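Local coordinates for uncharacterized protein (Staphylococcus aureus subsp. aureus Mu50, PDB 4QXZ) that is of unknown function but folds into a beta-barrel core resembling type VI secretion system proteins, joined to a pair of helices, at residues I31-I39 / K147-P157. Residues are numbered along the deposited sequence; the frame is centred on the assembly and turned at random.
Sequences IVNEHGRII and KSFNRMMQSKP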
# COMPACT_ATOMS: atom_id res chain seq x y z
N ILE A 31 3.32 18.15 -7.37
CA ILE A 31 4.65 18.63 -7.74
C ILE A 31 4.70 20.12 -7.47
O ILE A 31 3.75 20.87 -7.81
CB ILE A 31 4.97 18.38 -9.22
CG1 ILE A 31 4.78 16.89 -9.55
CG2 ILE A 31 6.41 18.83 -9.55
CD1 ILE A 31 5.47 16.42 -10.81
N VAL A 32 5.76 20.53 -6.81
CA VAL A 32 5.95 21.88 -6.37
C VAL A 32 7.13 22.53 -7.04
O VAL A 32 8.18 21.96 -7.09
CB VAL A 32 6.19 21.91 -4.88
CG1 VAL A 32 6.07 23.30 -4.34
CG2 VAL A 32 5.18 21.04 -4.20
N ASN A 33 6.94 23.71 -7.56
CA ASN A 33 8.03 24.50 -8.12
C ASN A 33 8.67 25.50 -7.17
O ASN A 33 8.36 25.55 -6.03
CB ASN A 33 7.58 25.14 -9.44
CG ASN A 33 6.75 26.36 -9.25
OD1 ASN A 33 6.48 26.76 -8.17
ND2 ASN A 33 6.34 26.93 -10.33
N GLU A 34 9.59 26.29 -7.67
CA GLU A 34 10.41 27.20 -6.91
C GLU A 34 9.62 28.18 -6.15
O GLU A 34 10.04 28.66 -5.13
CB GLU A 34 11.12 28.12 -7.85
CG GLU A 34 12.16 27.58 -8.76
CD GLU A 34 12.64 28.70 -9.62
OE1 GLU A 34 12.00 29.77 -9.58
OE2 GLU A 34 13.69 28.55 -10.28
N HIS A 35 8.53 28.58 -6.74
CA HIS A 35 7.72 29.61 -6.21
C HIS A 35 6.69 29.09 -5.33
O HIS A 35 5.75 29.79 -5.04
CB HIS A 35 7.04 30.37 -7.31
CG HIS A 35 7.98 30.92 -8.30
ND1 HIS A 35 8.94 31.74 -7.97
CD2 HIS A 35 8.08 30.73 -9.64
CE1 HIS A 35 9.62 32.07 -9.03
NE2 HIS A 35 9.09 31.45 -10.06
N GLY A 36 6.81 27.84 -4.96
CA GLY A 36 5.80 27.19 -4.14
C GLY A 36 4.43 26.98 -4.73
O GLY A 36 3.45 27.03 -4.04
N ARG A 37 4.38 26.72 -6.01
CA ARG A 37 3.15 26.51 -6.70
C ARG A 37 2.98 25.05 -6.94
O ARG A 37 3.87 24.39 -7.41
CB ARG A 37 3.14 27.30 -7.99
CG ARG A 37 3.37 28.78 -7.72
CD ARG A 37 3.04 29.71 -8.88
NE ARG A 37 2.39 30.94 -8.40
CZ ARG A 37 1.17 31.02 -7.88
NH1 ARG A 37 0.42 29.95 -7.73
NH2 ARG A 37 0.68 32.19 -7.50
N ILE A 38 1.81 24.56 -6.55
CA ILE A 38 1.49 23.15 -6.57
C ILE A 38 0.78 22.83 -7.86
O ILE A 38 -0.20 23.48 -8.19
CB ILE A 38 0.54 22.77 -5.41
CG1 ILE A 38 1.26 22.88 -4.07
CG2 ILE A 38 0.00 21.34 -5.58
CD1 ILE A 38 0.36 22.85 -2.85
N ILE A 39 1.26 21.82 -8.57
CA ILE A 39 0.39 21.12 -9.52
C ILE A 39 0.03 19.75 -8.91
O ILE A 39 0.92 18.95 -8.60
CB ILE A 39 1.02 20.96 -10.91
CG1 ILE A 39 1.30 22.33 -11.52
CG2 ILE A 39 0.08 20.21 -11.84
CD1 ILE A 39 2.06 22.24 -12.84
N LYS A 147 1.93 37.39 0.26
CA LYS A 147 1.30 36.48 -0.68
C LYS A 147 2.18 35.27 -0.89
O LYS A 147 1.73 34.13 -0.74
CB LYS A 147 1.05 37.16 -2.03
CG LYS A 147 0.36 36.24 -3.03
CD LYS A 147 0.28 36.82 -4.43
CE LYS A 147 -0.78 36.06 -5.22
NZ LYS A 147 -0.53 35.98 -6.69
N SER A 148 3.43 35.52 -1.27
CA SER A 148 4.38 34.47 -1.51
C SER A 148 4.70 33.68 -0.22
O SER A 148 4.77 32.47 -0.24
CB SER A 148 5.67 35.05 -2.10
OG SER A 148 5.51 35.31 -3.47
N PHE A 149 4.90 34.38 0.88
CA PHE A 149 5.26 33.70 2.12
C PHE A 149 4.20 32.70 2.54
O PHE A 149 4.51 31.60 2.96
CB PHE A 149 5.45 34.71 3.23
CG PHE A 149 5.87 34.11 4.55
CD1 PHE A 149 7.19 33.73 4.75
CD2 PHE A 149 4.96 33.95 5.59
CE1 PHE A 149 7.59 33.19 5.97
CE2 PHE A 149 5.36 33.43 6.80
CZ PHE A 149 6.67 33.03 6.99
N ASN A 150 2.96 33.09 2.45
CA ASN A 150 1.90 32.22 2.83
C ASN A 150 1.74 31.01 1.95
O ASN A 150 1.48 29.95 2.45
CB ASN A 150 0.62 33.00 2.89
CG ASN A 150 0.63 34.07 3.94
OD1 ASN A 150 1.56 34.21 4.68
ND2 ASN A 150 -0.41 34.83 3.99
N ARG A 151 1.86 31.18 0.65
CA ARG A 151 1.80 30.07 -0.25
C ARG A 151 2.96 29.14 -0.09
O ARG A 151 2.80 27.96 -0.02
CB ARG A 151 1.74 30.58 -1.68
CG ARG A 151 1.57 29.52 -2.72
CD ARG A 151 1.60 30.03 -4.14
NE ARG A 151 2.89 30.61 -4.49
CZ ARG A 151 3.22 31.89 -4.57
NH1 ARG A 151 2.38 32.86 -4.29
NH2 ARG A 151 4.45 32.21 -4.93
N MET A 152 4.14 29.69 0.02
CA MET A 152 5.30 28.92 0.22
C MET A 152 5.29 28.25 1.58
O MET A 152 5.84 27.20 1.72
CB MET A 152 6.54 29.73 -0.03
CG MET A 152 6.61 30.24 -1.45
SD MET A 152 8.01 31.21 -1.90
CE MET A 152 7.21 32.07 -3.07
N MET A 153 4.73 28.87 2.60
CA MET A 153 4.70 28.16 3.86
C MET A 153 3.92 26.87 3.82
O MET A 153 4.22 25.97 4.53
CB MET A 153 4.28 29.02 5.04
CG MET A 153 5.41 29.84 5.67
SD MET A 153 6.81 29.12 6.41
CE MET A 153 6.09 28.60 7.86
N GLN A 154 2.83 26.81 3.08
CA GLN A 154 2.17 25.56 2.87
C GLN A 154 2.81 24.51 1.97
O GLN A 154 2.88 23.37 2.31
CB GLN A 154 0.78 25.83 2.40
CG GLN A 154 -0.10 26.45 3.44
CD GLN A 154 -0.13 25.65 4.70
OE1 GLN A 154 -0.38 24.47 4.70
NE2 GLN A 154 0.12 26.29 5.77
N SER A 155 3.24 24.93 0.80
CA SER A 155 3.83 24.06 -0.21
C SER A 155 5.23 23.59 0.06
O SER A 155 5.63 22.57 -0.38
CB SER A 155 3.75 24.68 -1.59
OG SER A 155 4.47 25.89 -1.66
N LYS A 156 5.94 24.41 0.79
CA LYS A 156 7.33 24.20 1.19
C LYS A 156 8.36 23.93 0.14
O LYS A 156 9.06 22.97 0.26
CB LYS A 156 7.35 23.08 2.19
CG LYS A 156 6.51 23.40 3.41
CD LYS A 156 6.12 22.17 4.19
CE LYS A 156 4.92 22.40 5.12
NZ LYS A 156 4.25 21.13 5.51
N PRO A 157 8.48 24.76 -0.89
CA PRO A 157 9.48 24.46 -1.92
C PRO A 157 10.89 24.32 -1.33
O PRO A 157 11.18 24.90 -0.27
CB PRO A 157 9.39 25.66 -2.88
CG PRO A 157 8.70 26.74 -2.11
CD PRO A 157 7.82 26.06 -1.10
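Val32 meets the end of helix 142-155 through CG1, which lies 3.9 Å from CB of Ser155. That methyl stands anti to the backbone N (chi1 -167°) and also comes near the ring of Pro157, while the backbone of Val32 pairs with Asp83 in the barrel sheet. One residue on, the carbonyl O of Asn33 rests against Pro157 CB at 3.3 Å. Asn33 OD1 accepts the backbone N-H of Arg37, whose nitrogen lies above the plane of the side-chain carbonyl, bracing the type I turn from Asn33 to Gly36. This turn closes the hairpin of strands 23-32 and 38-41, and the hairpin tip is one of the places where the barrel core meets the two-helix pair, helices 127-137 and 142-155. At His35 the grip is polar: Arg151 NE (3.0 Å) and NH2 (2.7 Å) both donate side-on to His35 O, which lies in the guanidinium plane, and this pair of hydrogen bonds fixes the rotation of the group. The CE methyl of Met152 approaches the same oxygen, and the Met152 side chain also packs on Leu131 of helix 127-137. Gly36, lacking a side chain on the helix-facing side, lets the helix come close: its CA lies 3.6 Å from Pro157 CG, and its O is 2.8 Å from Ser155 OG, whose proton may go there or to Arg151 O. The guanidinium of Arg37 then lies flat on that of Arg151, planes 9° apart, with Lys147 NZ near the edge of the Arg37 group; the like charges probably repel to some degree, while the bonds to His35 O hold the Arg151 group in place. Last, Ile38 lays CG1 against Ser155 CB.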